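Local structure of muconate lactonizing enzyme (Corynebacterium glutamicum, 3I4K) at residues K70-G75 and R98-A103; D232-L237 and D251-T256; L261-A266 and G295-H300; E306-T311 and Q334-T339; Q343-K348 and A353-P358. The protein belongs to the enolase superfamily, joining an N-terminal capping domain to a TIM-barrel-like domain that carries a magnesium ion. All blocks are in the same frame, centred on the assembly; numbering follows the deposited sequence.

Contact 1: residues K70-G75 and R98-A103; sequences KALVDG and RVVARA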
# COMPACT_ATOMS: atom_id res chain seq x y z
N LYS A 70 -20.30 13.38 -12.00
CA LYS A 70 -20.91 14.46 -11.25
C LYS A 70 -22.17 13.95 -10.56
O LYS A 70 -22.44 14.29 -9.41
CB LYS A 70 -21.23 15.65 -12.17
CG LYS A 70 -21.76 16.88 -11.43
CD LYS A 70 -21.84 18.09 -12.35
CE LYS A 70 -22.56 19.25 -11.67
NZ LYS A 70 -21.92 19.63 -10.37
N ALA A 71 -22.95 13.13 -11.26
CA ALA A 71 -24.16 12.60 -10.66
C ALA A 71 -23.81 11.76 -9.43
O ALA A 71 -24.50 11.80 -8.41
CB ALA A 71 -24.93 11.76 -11.68
N LEU A 72 -22.72 11.00 -9.52
CA LEU A 72 -22.32 10.16 -8.40
C LEU A 72 -21.65 10.97 -7.27
O LEU A 72 -21.96 10.77 -6.09
CB LEU A 72 -21.40 9.03 -8.88
CG LEU A 72 -22.13 7.93 -9.67
CD1 LEU A 72 -21.13 6.94 -10.26
CD2 LEU A 72 -23.11 7.23 -8.74
N VAL A 73 -20.75 11.88 -7.63
CA VAL A 73 -20.08 12.70 -6.63
C VAL A 73 -21.12 13.56 -5.90
O VAL A 73 -21.21 13.53 -4.67
CB VAL A 73 -19.03 13.65 -7.27
CG1 VAL A 73 -18.50 14.62 -6.21
CG2 VAL A 73 -17.88 12.84 -7.86
N ASP A 74 -21.91 14.30 -6.66
CA ASP A 74 -22.93 15.16 -6.07
C ASP A 74 -24.00 14.42 -5.27
O ASP A 74 -24.20 14.69 -4.09
CB ASP A 74 -23.62 16.01 -7.14
CG ASP A 74 -22.70 17.08 -7.71
OD1 ASP A 74 -21.67 17.38 -7.08
OD2 ASP A 74 -23.03 17.64 -8.79
N GLY A 75 -24.66 13.47 -5.91
CA GLY A 75 -25.74 12.75 -5.25
C GLY A 75 -25.45 11.59 -4.31
O GLY A 75 -26.33 11.23 -3.53
N ARG A 98 -19.97 1.72 0.74
CA ARG A 98 -21.31 1.36 1.21
C ARG A 98 -22.43 2.02 0.41
O ARG A 98 -23.56 1.53 0.39
CB ARG A 98 -21.46 1.69 2.70
CG ARG A 98 -20.50 0.92 3.61
CD ARG A 98 -20.67 1.32 5.07
NE ARG A 98 -21.99 0.97 5.60
CZ ARG A 98 -22.38 -0.27 5.91
NH1 ARG A 98 -21.55 -1.29 5.76
NH2 ARG A 98 -23.60 -0.48 6.37
N VAL A 99 -22.12 3.13 -0.26
CA VAL A 99 -23.12 3.86 -1.03
C VAL A 99 -22.99 3.73 -2.54
O VAL A 99 -23.98 3.85 -3.27
CB VAL A 99 -23.12 5.37 -0.67
CG1 VAL A 99 -23.23 5.54 0.83
CG2 VAL A 99 -21.85 6.03 -1.19
N VAL A 100 -21.77 3.48 -3.02
CA VAL A 100 -21.53 3.33 -4.45
C VAL A 100 -20.44 2.29 -4.73
O VAL A 100 -19.29 2.46 -4.33
CB VAL A 100 -21.08 4.66 -5.09
CG1 VAL A 100 -20.85 4.47 -6.58
CG2 VAL A 100 -22.14 5.74 -4.87
N ALA A 101 -20.82 1.21 -5.40
CA ALA A 101 -19.86 0.17 -5.75
C ALA A 101 -19.17 0.62 -7.04
O ALA A 101 -19.75 1.38 -7.81
CB ALA A 101 -20.57 -1.15 -5.96
N ARG A 102 -17.94 0.16 -7.25
CA ARG A 102 -17.16 0.51 -8.43
C ARG A 102 -17.05 2.02 -8.63
O ARG A 102 -16.70 2.74 -7.69
CB ARG A 102 -17.78 -0.16 -9.67
CG ARG A 102 -18.07 -1.64 -9.44
CD ARG A 102 -18.35 -2.43 -10.70
NE ARG A 102 -18.68 -3.81 -10.34
CZ ARG A 102 -18.59 -4.86 -11.15
NH1 ARG A 102 -18.17 -4.70 -12.40
NH2 ARG A 102 -18.91 -6.06 -10.71
N ALA A 103 -17.32 2.49 -9.84
CA ALA A 103 -17.22 3.92 -10.14
C ALA A 103 -15.93 4.51 -9.57
O ALA A 103 -15.95 5.56 -8.92
CB ALA A 103 -18.44 4.65 -9.56
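Leu72 makes this contact with both branches of its fork: CD1 rests on the CB of Ala103 at 3.6 Å, and CD2 meets Val100 CG1 less closely, at 4.2 Å. No hydrogen bond joins the two segments, which meet only through methyl groups. The closest backbones are those of Leu72 and Val100, whose CA atoms stand 7.9 Å apart, so one leucine side chain spans the gap. Its CG lies anti to its own carbonyl carbon (chi1 -73°), which sends the fork off helix 66-81 toward the loop. Val100 comes from the other side with CG1 anti to its backbone N and also packs on Tyr76 and Leu77, one turn further along the same helix.

What holds the loop in place lies in the next shell. Lys107 NZ takes the carbonyls of both Val100 and Arg102 across a sharp bend, and Ala103 sits at the N-cap of helix 104-121. On helix 66-81, Lys70 NZ reaches along one turn to Asp74 OD2 (2.8 Å), a salt bridge on the syn side of the carboxylate, and both residues also bond to Ser13. Val73 turns away from the loop to Leu37 of strand 30-43. A helix laid between a three-stranded antiparallel sheet and the link between two further helices fits the N-terminal capping domain of the enolase superfamily.

Contact 2: residues D232-L237 and D251-T256; sequences DDLETL and DESVWT. With MG (magnesium ion), chain J.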
# COMPACT_ATOMS: atom_id res chain seq x y z
N ASP A 232 -10.97 -7.98 -20.42
CA ASP A 232 -11.25 -9.24 -19.74
C ASP A 232 -10.38 -10.42 -20.15
O ASP A 232 -10.24 -11.37 -19.38
CB ASP A 232 -12.71 -9.62 -19.97
CG ASP A 232 -13.05 -9.76 -21.44
OD1 ASP A 232 -13.72 -8.85 -21.98
OD2 ASP A 232 -12.63 -10.76 -22.07
N ASP A 233 -9.78 -10.37 -21.33
CA ASP A 233 -8.99 -11.49 -21.85
C ASP A 233 -7.53 -11.48 -21.45
O ASP A 233 -6.65 -11.15 -22.25
CB ASP A 233 -9.12 -11.52 -23.37
CG ASP A 233 -8.71 -12.86 -23.98
OD1 ASP A 233 -8.30 -13.77 -23.22
OD2 ASP A 233 -8.82 -12.99 -25.22
N LEU A 234 -7.25 -11.85 -20.20
CA LEU A 234 -5.87 -11.85 -19.73
C LEU A 234 -5.04 -12.92 -20.45
O LEU A 234 -3.85 -12.72 -20.72
CB LEU A 234 -5.81 -12.07 -18.21
CG LEU A 234 -6.66 -11.10 -17.37
CD1 LEU A 234 -6.37 -11.34 -15.89
CD2 LEU A 234 -6.34 -9.65 -17.75
N GLU A 235 -5.66 -14.05 -20.78
CA GLU A 235 -4.94 -15.13 -21.44
C GLU A 235 -4.38 -14.69 -22.79
O GLU A 235 -3.30 -15.12 -23.21
CB GLU A 235 -5.86 -16.36 -21.61
CG GLU A 235 -6.00 -17.19 -20.33
CD GLU A 235 -7.01 -18.34 -20.48
OE1 GLU A 235 -7.04 -18.98 -21.54
OE2 GLU A 235 -7.77 -18.60 -19.53
N THR A 236 -5.10 -13.81 -23.47
CA THR A 236 -4.64 -13.30 -24.75
C THR A 236 -3.43 -12.37 -24.61
O THR A 236 -2.52 -12.40 -25.45
CB THR A 236 -5.79 -12.60 -25.49
OG1 THR A 236 -6.67 -13.60 -26.02
CG2 THR A 236 -5.27 -11.73 -26.61
N LEU A 237 -3.39 -11.56 -23.57
CA LEU A 237 -2.25 -10.66 -23.36
C LEU A 237 -1.00 -11.52 -23.17
O LEU A 237 0.08 -11.19 -23.67
CB LEU A 237 -2.46 -9.78 -22.14
CG LEU A 237 -3.71 -8.89 -22.10
CD1 LEU A 237 -3.70 -8.07 -20.83
CD2 LEU A 237 -3.77 -7.98 -23.32
N ASP A 251 -3.79 -1.92 -19.15
CA ASP A 251 -4.41 -0.65 -18.83
C ASP A 251 -5.86 -0.89 -18.46
O ASP A 251 -6.19 -0.95 -17.28
CB ASP A 251 -4.30 0.32 -20.01
CG ASP A 251 -4.71 1.74 -19.66
OD1 ASP A 251 -5.20 1.96 -18.53
OD2 ASP A 251 -4.55 2.63 -20.52
N GLU A 252 -6.75 -1.06 -19.45
CA GLU A 252 -8.15 -1.30 -19.10
C GLU A 252 -8.34 -2.59 -18.32
O GLU A 252 -9.34 -2.74 -17.63
CB GLU A 252 -9.08 -1.28 -20.33
CG GLU A 252 -8.42 -1.32 -21.69
CD GLU A 252 -7.82 0.00 -22.13
OE1 GLU A 252 -8.51 0.80 -22.82
OE2 GLU A 252 -6.66 0.25 -21.80
N SER A 253 -7.39 -3.52 -18.42
CA SER A 253 -7.50 -4.77 -17.67
C SER A 253 -7.26 -4.56 -16.17
O SER A 253 -7.66 -5.39 -15.36
CB SER A 253 -6.49 -5.81 -18.16
OG SER A 253 -6.82 -6.32 -19.43
N VAL A 254 -6.61 -3.46 -15.80
CA VAL A 254 -6.32 -3.23 -14.38
C VAL A 254 -6.77 -1.88 -13.81
O VAL A 254 -6.13 -0.87 -14.04
CB VAL A 254 -4.79 -3.36 -14.07
CG1 VAL A 254 -4.52 -3.08 -12.58
CG2 VAL A 254 -4.30 -4.77 -14.44
N TRP A 255 -7.87 -1.90 -13.06
CA TRP A 255 -8.39 -0.71 -12.40
C TRP A 255 -8.26 -0.90 -10.88
O TRP A 255 -7.89 0.01 -10.14
CB TRP A 255 -9.89 -0.53 -12.66
CG TRP A 255 -10.36 -0.21 -14.04
CD1 TRP A 255 -9.96 -0.78 -15.21
CD2 TRP A 255 -11.50 0.61 -14.35
NE1 TRP A 255 -10.80 -0.38 -16.24
CE2 TRP A 255 -11.75 0.47 -15.74
CE3 TRP A 255 -12.34 1.44 -13.59
CZ2 TRP A 255 -12.80 1.13 -16.38
CZ3 TRP A 255 -13.39 2.09 -14.23
CH2 TRP A 255 -13.61 1.93 -15.61
N THR A 256 -8.59 -2.11 -10.42
CA THR A 256 -8.57 -2.44 -9.00
C THR A 256 -7.45 -3.40 -8.55
O THR A 256 -6.84 -4.08 -9.36
CB THR A 256 -9.90 -3.10 -8.61
OG1 THR A 256 -9.91 -4.45 -9.08
CG2 THR A 256 -11.08 -2.36 -9.25
MG MG J . -4.00 3.11 -22.41
O HOH W 1 -4.93 1.36 -23.07
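Ser253 OG is gripped from several directions: it hydrogen-bonds to the carbonyl of Ala231 and to Gln227 NE2, while two leucine methyls of the neighbouring helix close on it. Leu234 CD2 lies 3.8 Å from Ser253 OG and nearly as near to the serine CB. Leu237 CD1, one turn on, is likewise 3.8 Å from Ser253 OG. The polar end of a buried serine is thus satisfied by the loop before the helix, and apolar carbon packs around the rest. Both leucines have CG anti to the carbonyl carbon, and the serine oxygen takes the same setting (chi1 -72°), which points it at the start of helix 234-244.

That start is itself capped. Asp233 OD1 accepts from Thr236 N at 3.2 Å, with the N-H coming from above the carboxylate plane, 70° out of it. Leu234 and Val254 both pack against helix 257-266.

Segment 251-256 leaves strand 247-250 through a type I turn, Asp251 to Val254, closed by Val254 N to Asp251 O at 2.9 Å. The turn begins with a metal ligand: Asp251 OD2 binds the magnesium ion at 2.0 Å, beside Asp200 and Glu226, and Asp251 OD1 forms a salt bridge with Lys278. A water on the same ion, 2.1 Å from the magnesium, lies close to Glu252. Gln227 is shared, bonding Asp251 N as well as the serine, so it ties the leucine packing to the ligand. Acidic ligands at successive strand ends of the barrel make up the metal site characteristic of the enolase superfamily.

Contact 3: residues L261-A266 and G295-H300; sequences LAVVKA and GGLACH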
# COMPACT_ATOMS: atom_id res chain seq x y z
N LEU A 261 -4.00 -8.29 -9.16
CA LEU A 261 -3.67 -9.62 -8.68
C LEU A 261 -3.97 -10.65 -9.78
O LEU A 261 -3.21 -11.61 -9.96
CB LEU A 261 -4.52 -9.95 -7.45
CG LEU A 261 -3.96 -10.83 -6.33
CD1 LEU A 261 -5.13 -11.46 -5.57
CD2 LEU A 261 -3.03 -11.91 -6.87
N ALA A 262 -5.07 -10.44 -10.50
CA ALA A 262 -5.47 -11.34 -11.57
C ALA A 262 -4.44 -11.36 -12.69
O ALA A 262 -4.13 -12.42 -13.26
CB ALA A 262 -6.85 -10.94 -12.11
N VAL A 263 -3.90 -10.19 -13.03
CA VAL A 263 -2.88 -10.08 -14.06
C VAL A 263 -1.60 -10.79 -13.57
O VAL A 263 -0.94 -11.47 -14.34
CB VAL A 263 -2.60 -8.59 -14.39
CG1 VAL A 263 -1.29 -8.44 -15.13
CG2 VAL A 263 -3.74 -8.03 -15.24
N VAL A 264 -1.27 -10.63 -12.30
CA VAL A 264 -0.08 -11.27 -11.75
C VAL A 264 -0.21 -12.79 -11.86
O VAL A 264 0.71 -13.48 -12.31
CB VAL A 264 0.15 -10.89 -10.27
CG1 VAL A 264 1.16 -11.85 -9.60
CG2 VAL A 264 0.65 -9.47 -10.17
N LYS A 265 -1.35 -13.31 -11.44
CA LYS A 265 -1.59 -14.75 -11.51
C LYS A 265 -1.63 -15.28 -12.94
O LYS A 265 -1.28 -16.43 -13.18
CB LYS A 265 -2.89 -15.12 -10.82
CG LYS A 265 -2.92 -14.96 -9.32
CD LYS A 265 -4.28 -15.42 -8.82
CE LYS A 265 -4.54 -15.04 -7.37
NZ LYS A 265 -5.96 -15.33 -7.02
N ALA A 266 -2.08 -14.47 -13.89
CA ALA A 266 -2.15 -14.93 -15.28
C ALA A 266 -0.88 -14.64 -16.07
O ALA A 266 -0.78 -15.03 -17.24
CB ALA A 266 -3.34 -14.29 -15.96
N GLY A 295 4.73 -9.02 -7.41
CA GLY A 295 4.75 -10.00 -8.48
C GLY A 295 5.83 -9.70 -9.51
O GLY A 295 5.90 -10.36 -10.55
N GLY A 296 6.67 -8.70 -9.22
CA GLY A 296 7.73 -8.33 -10.13
C GLY A 296 7.25 -7.55 -11.35
O GLY A 296 7.96 -7.46 -12.36
N LEU A 297 6.05 -6.99 -11.28
CA LEU A 297 5.53 -6.25 -12.43
C LEU A 297 5.82 -4.75 -12.30
O LEU A 297 5.51 -4.13 -11.28
CB LEU A 297 4.03 -6.48 -12.59
CG LEU A 297 3.54 -7.93 -12.64
CD1 LEU A 297 2.07 -7.93 -13.05
CD2 LEU A 297 4.35 -8.76 -13.63
N ALA A 298 6.44 -4.17 -13.32
CA ALA A 298 6.75 -2.75 -13.30
C ALA A 298 5.48 -1.92 -13.37
O ALA A 298 4.47 -2.37 -13.91
CB ALA A 298 7.65 -2.40 -14.47
N CYS A 299 5.53 -0.72 -12.80
CA CYS A 299 4.40 0.20 -12.85
C CYS A 299 4.84 1.44 -13.65
O CYS A 299 5.96 1.94 -13.49
CB CYS A 299 3.94 0.62 -11.45
SG CYS A 299 3.00 -0.63 -10.53
N HIS A 300 3.97 1.89 -14.54
CA HIS A 300 4.21 3.06 -15.38
C HIS A 300 3.33 4.19 -14.83
O HIS A 300 2.18 3.94 -14.45
CB HIS A 300 3.82 2.73 -16.82
CG HIS A 300 4.06 3.85 -17.80
ND1 HIS A 300 5.32 4.24 -18.19
CD2 HIS A 300 3.20 4.60 -18.53
CE1 HIS A 300 5.23 5.17 -19.13
NE2 HIS A 300 3.95 5.40 -19.35
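Helix 257-266 comes nearest to the segment 295-300 at Val264 and Gly295, whose CA atoms are 6.0 Å apart, where helix 282-294 has just ended and the chain is turning into strand 298-301. Glycine makes such an approach possible: with no side chain at Gly295, Val264 CG1 can lie over its CA at 4.2 Å. Helix 282-294 ends here in a Schellman motif, with Gly296 at positive phi as its C-prime residue, Leu297 N bonded back to Ala292 O and Gly296 N to Glu293 O.

Leu297 is the side chain that fills the space between the elements. Its CD1 touches two valines of helix 257-266, Val264 CG2 at 3.6 Å and Val263 CG1 at 4.0 Å, so a single methyl sits against both branched side chains. The leucine CG lies anti to the carbonyl carbon (chi1 -53°), which carries the fork toward helix 257-266, and it crosses each valine at a slant.

In the beta/alpha barrel, helix 257-266 leads into strand 271-274, and strand 298-301 pairs in parallel with that strand through backbone bonds of Ala298 and His300. The contact therefore joins an outer helix of the barrel to the loop feeding the next strand but one. Val263 also packs on Val254, Ala268 and Ala269, and meets Leu234 of the preceding helix.

The same helix also meets the second subunit. There Val264 packs on Leu261 of the second subunit, Lys265 on that subunit's Val264, and Leu261 on its Gly295.

Contact 4: residues E306-T311 and Q334-T339; sequences EGPIGT and QLLKDT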
# COMPACT_ATOMS: atom_id res chain seq x y z
N GLU A 306 -5.20 13.68 -17.64
CA GLU A 306 -5.64 14.58 -16.57
C GLU A 306 -5.22 16.01 -16.88
O GLU A 306 -4.27 16.24 -17.64
CB GLU A 306 -5.00 14.21 -15.22
CG GLU A 306 -5.38 12.84 -14.65
CD GLU A 306 -4.58 11.70 -15.25
OE1 GLU A 306 -3.67 11.96 -16.06
OE2 GLU A 306 -4.86 10.54 -14.89
N GLY A 307 -5.95 16.95 -16.30
CA GLY A 307 -5.60 18.35 -16.47
C GLY A 307 -4.45 18.61 -15.51
O GLY A 307 -3.83 17.66 -15.02
N PRO A 308 -4.13 19.88 -15.21
CA PRO A 308 -3.02 20.19 -14.29
C PRO A 308 -3.20 19.62 -12.88
O PRO A 308 -2.24 19.13 -12.29
CB PRO A 308 -2.97 21.71 -14.32
CG PRO A 308 -4.41 22.09 -14.59
CD PRO A 308 -4.77 21.11 -15.69
N ILE A 309 -4.41 19.69 -12.35
CA ILE A 309 -4.68 19.18 -11.01
C ILE A 309 -4.48 17.67 -10.96
O ILE A 309 -3.75 17.16 -10.11
CB ILE A 309 -6.12 19.53 -10.56
CG1 ILE A 309 -6.20 21.01 -10.16
CG2 ILE A 309 -6.55 18.66 -9.40
CD1 ILE A 309 -5.29 21.38 -8.99
N GLY A 310 -5.13 16.95 -11.87
CA GLY A 310 -5.02 15.51 -11.89
C GLY A 310 -3.60 15.02 -12.12
O GLY A 310 -3.16 14.05 -11.50
N THR A 311 -2.89 15.70 -13.01
CA THR A 311 -1.52 15.36 -13.34
C THR A 311 -0.61 15.59 -12.13
O THR A 311 0.34 14.84 -11.91
CB THR A 311 -1.03 16.20 -14.52
OG1 THR A 311 -1.83 15.90 -15.68
CG2 THR A 311 0.44 15.91 -14.81
N GLN A 334 0.37 19.50 -21.15
CA GLN A 334 0.91 19.93 -22.43
C GLN A 334 -0.07 19.80 -23.59
O GLN A 334 -0.01 20.57 -24.55
CB GLN A 334 2.18 19.15 -22.76
CG GLN A 334 3.34 19.43 -21.82
CD GLN A 334 4.65 18.89 -22.36
OE1 GLN A 334 4.80 17.68 -22.59
NE2 GLN A 334 5.62 19.78 -22.57
N LEU A 335 -0.96 18.82 -23.50
CA LEU A 335 -1.94 18.58 -24.56
C LEU A 335 -3.03 19.65 -24.55
O LEU A 335 -3.68 19.90 -25.57
CB LEU A 335 -2.58 17.20 -24.38
CG LEU A 335 -3.41 16.66 -25.54
CD1 LEU A 335 -2.52 16.50 -26.75
CD2 LEU A 335 -4.03 15.33 -25.16
N LEU A 336 -3.22 20.29 -23.40
CA LEU A 336 -4.22 21.34 -23.27
C LEU A 336 -3.72 22.61 -23.95
O LEU A 336 -2.53 22.94 -23.85
CB LEU A 336 -4.50 21.62 -21.80
CG LEU A 336 -4.91 20.45 -20.92
CD1 LEU A 336 -4.97 20.91 -19.47
CD2 LEU A 336 -6.26 19.92 -21.37
N LYS A 337 -4.61 23.31 -24.63
CA LYS A 337 -4.22 24.55 -25.30
C LYS A 337 -4.17 25.68 -24.28
O LYS A 337 -3.60 26.74 -24.53
CB LYS A 337 -5.22 24.86 -26.42
CG LYS A 337 -4.83 26.03 -27.31
CD LYS A 337 -5.76 26.15 -28.51
CE LYS A 337 -7.22 26.27 -28.07
NZ LYS A 337 -7.46 27.44 -27.17
N ASP A 338 -4.77 25.44 -23.11
CA ASP A 338 -4.80 26.43 -22.04
C ASP A 338 -4.90 25.70 -20.70
O ASP A 338 -5.16 24.50 -20.66
CB ASP A 338 -5.98 27.38 -22.24
CG ASP A 338 -5.99 28.51 -21.23
OD1 ASP A 338 -4.91 29.03 -20.89
OD2 ASP A 338 -7.09 28.90 -20.79
N THR A 339 -4.70 26.42 -19.60
CA THR A 339 -4.78 25.80 -18.28
C THR A 339 -5.63 26.59 -17.29
O THR A 339 -6.36 27.51 -17.68
CB THR A 339 -3.35 25.59 -17.70
OG1 THR A 339 -3.44 25.25 -16.31
CG2 THR A 339 -2.51 26.84 -17.87
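Apolar packing comes first, and Pro308 is at its centre. Its ring carbon CD lies 3.8 Å from Leu336 CD1, the two side chains crossing at about a right angle. The same leucine methyl reaches the backbone just before the proline, at 4.0 Å from Gly307 CA. Leu336 gets there from the end of helix 332-335, where the chain has left helical geometry. Its CG stands anti to the carbonyl carbon (chi1 -55°), and the side chain also touches Val18 of strand 8-25.

A second kind of approach sets carbon against oxygen. Pro308 CG meets Thr339 OG1 at 3.7 Å, a van der Waals touch of ring carbon on hydroxyl oxygen. That oxygen is anti to the backbone N (chi1 168°), and it has a weak bond to Ile341 N.

Hydrogen bonds also fix each segment separately. Gly307 O accepts twice from Thr311, from the backbone N at 3.0 Å and from OG1 at 2.7 Å, the hydroxyl coming in 40° out of the carbonyl plane. Glu52 of strand 48-53, in the other domain, takes the N-H groups of Gly307 and Gly310 on its two carboxylate oxygens. In segment 334-339, Leu335 and Lys337 make backbone bonds to Ile21 and Pro19 of strand 8-25.

The two segments therefore meet by van der Waals contact, with no hydrogen bond between them. Proline against leucine supplies no directional bond, while Thr311 and Glu52 hold the start of helix 308-320.

Contact 5: residues Q343-K348 and A353-P358; sequences QEFEYK and AIPQGP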
# COMPACT_ATOMS: atom_id res chain seq x y z
N GLN A 343 0.49 28.33 -11.84
CA GLN A 343 1.88 27.99 -12.12
C GLN A 343 1.99 27.14 -13.38
O GLN A 343 0.98 26.69 -13.92
CB GLN A 343 2.51 27.22 -10.96
CG GLN A 343 2.49 27.96 -9.64
CD GLN A 343 1.42 27.44 -8.70
OE1 GLN A 343 0.25 27.32 -9.07
NE2 GLN A 343 1.82 27.14 -7.47
N GLU A 344 3.21 26.94 -13.84
CA GLU A 344 3.46 26.13 -15.02
C GLU A 344 4.37 24.97 -14.65
O GLU A 344 5.21 25.09 -13.75
CB GLU A 344 4.11 26.96 -16.12
CG GLU A 344 3.26 28.13 -16.59
CD GLU A 344 3.89 28.87 -17.75
OE1 GLU A 344 3.26 29.83 -18.24
OE2 GLU A 344 5.00 28.49 -18.17
N PHE A 345 4.19 23.84 -15.33
CA PHE A 345 5.00 22.65 -15.09
C PHE A 345 6.29 22.82 -15.87
O PHE A 345 6.33 23.56 -16.85
CB PHE A 345 4.27 21.40 -15.57
CG PHE A 345 3.10 21.02 -14.72
CD1 PHE A 345 3.29 20.37 -13.50
CD2 PHE A 345 1.80 21.30 -15.12
CE1 PHE A 345 2.20 20.01 -12.71
CE2 PHE A 345 0.70 20.95 -14.33
CZ PHE A 345 0.90 20.30 -13.12
N GLU A 346 7.36 22.15 -15.44
CA GLU A 346 8.63 22.27 -16.14
C GLU A 346 8.97 20.99 -16.87
O GLU A 346 9.42 20.02 -16.25
CB GLU A 346 9.75 22.60 -15.16
CG GLU A 346 9.44 23.73 -14.21
CD GLU A 346 10.63 24.09 -13.34
OE1 GLU A 346 10.42 24.76 -12.31
OE2 GLU A 346 11.77 23.71 -13.70
N TYR A 347 8.74 20.98 -18.18
CA TYR A 347 9.04 19.83 -19.02
C TYR A 347 10.30 20.09 -19.80
O TYR A 347 10.30 20.92 -20.71
CB TYR A 347 7.90 19.57 -20.02
CG TYR A 347 6.63 19.05 -19.40
CD1 TYR A 347 6.44 17.68 -19.18
CD2 TYR A 347 5.60 19.92 -19.05
CE1 TYR A 347 5.26 17.20 -18.62
CE2 TYR A 347 4.42 19.46 -18.49
CZ TYR A 347 4.26 18.09 -18.28
OH TYR A 347 3.08 17.64 -17.72
N LYS A 348 11.38 19.41 -19.45
CA LYS A 348 12.63 19.59 -20.17
C LYS A 348 13.45 18.31 -20.18
O LYS A 348 13.40 17.53 -19.23
CB LYS A 348 13.45 20.75 -19.58
CG LYS A 348 13.91 20.55 -18.15
CD LYS A 348 14.77 21.72 -17.69
CE LYS A 348 15.19 21.58 -16.23
NZ LYS A 348 15.96 22.77 -15.75
N ALA A 353 9.53 18.06 -13.63
CA ALA A 353 9.84 18.11 -12.21
C ALA A 353 8.58 18.01 -11.38
O ALA A 353 7.52 18.48 -11.80
CB ALA A 353 10.59 19.40 -11.89
N ILE A 354 8.69 17.40 -10.21
CA ILE A 354 7.55 17.26 -9.32
C ILE A 354 7.23 18.64 -8.75
O ILE A 354 8.12 19.38 -8.37
CB ILE A 354 7.86 16.29 -8.14
CG1 ILE A 354 7.75 14.83 -8.60
CG2 ILE A 354 6.86 16.53 -7.00
CD1 ILE A 354 8.64 14.47 -9.75
N PRO A 355 5.94 18.99 -8.71
CA PRO A 355 5.48 20.28 -8.19
C PRO A 355 5.82 20.47 -6.72
O PRO A 355 5.25 19.82 -5.85
CB PRO A 355 3.97 20.23 -8.42
CG PRO A 355 3.85 19.35 -9.62
CD PRO A 355 4.81 18.24 -9.30
N GLN A 356 6.75 21.38 -6.45
CA GLN A 356 7.15 21.66 -5.08
C GLN A 356 6.12 22.62 -4.47
O GLN A 356 5.55 23.45 -5.16
CB GLN A 356 8.54 22.29 -5.05
CG GLN A 356 9.63 21.37 -5.57
CD GLN A 356 9.81 20.13 -4.70
OE1 GLN A 356 10.24 20.23 -3.55
NE2 GLN A 356 9.48 18.97 -5.26
N GLY A 357 5.88 22.47 -3.17
CA GLY A 357 4.92 23.33 -2.51
C GLY A 357 3.81 22.53 -1.85
O GLY A 357 3.67 21.33 -2.09
N PRO A 358 2.99 23.18 -1.02
CA PRO A 358 1.87 22.54 -0.31
C PRO A 358 0.86 21.90 -1.26
O PRO A 358 0.82 22.20 -2.45
CB PRO A 358 1.28 23.69 0.49
CG PRO A 358 1.51 24.86 -0.41
CD PRO A 358 2.93 24.64 -0.84
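Phe345 reaches Pro355 along one side of its ring. From CB the chain sets off with CG anti to the carbonyl carbon (chi1 -72°), a course that slants the ring toward segment 353-358. CD1 is the first ring atom in range, 4.1 Å from Pro355 CG, and CE1 comes closer, at 3.6 Å from the same carbon. The proline carbon lies near the plane of the ring, so it meets the phenyl edge and not its face. At the tip, Phe345 CZ comes 3.5 Å from Pro308 O, a carbonyl of helix 308-320. Leu315, in that helix, packs on both the ring and Pro355, and Pro333 adds a further apolar neighbour for the phenyl.

One backbone bond ties the segments: Ala353 N donates to Glu346 O at 3.3 Å. Its partners are the closest pair of CA atoms across the contact, 5.8 Å apart. Strands 347-348 and 351-353 run antiparallel, and this bond lies by their ends away from the turn, so the arrangement is a short beta hairpin that joins strand 137-144 at the end of the barrel sheet, with Phe345 and Pro355 packed against helix 308-320.

Overall arrangement
Contact 1 stands apart in the N-terminal domain, about 24 Å or more between centres from each of the others, and its methyl packing is only partly buried. Contacts 2 to 5 all belong to the barrel domain. Contacts 2 and 3 touch through Val254, Leu234 and helix 257-266, yet differ sharply: the first is buried and carries the magnesium ligand, the second is apolar and borders the second subunit. On the opposite side of the chain's centre from contact 2, contact 4 lies on helix 308-320 and contact 5 packs against it, one a buried seam beside the N-terminal domain, the other partly buried and the only one with a hydrogen bond between its segments.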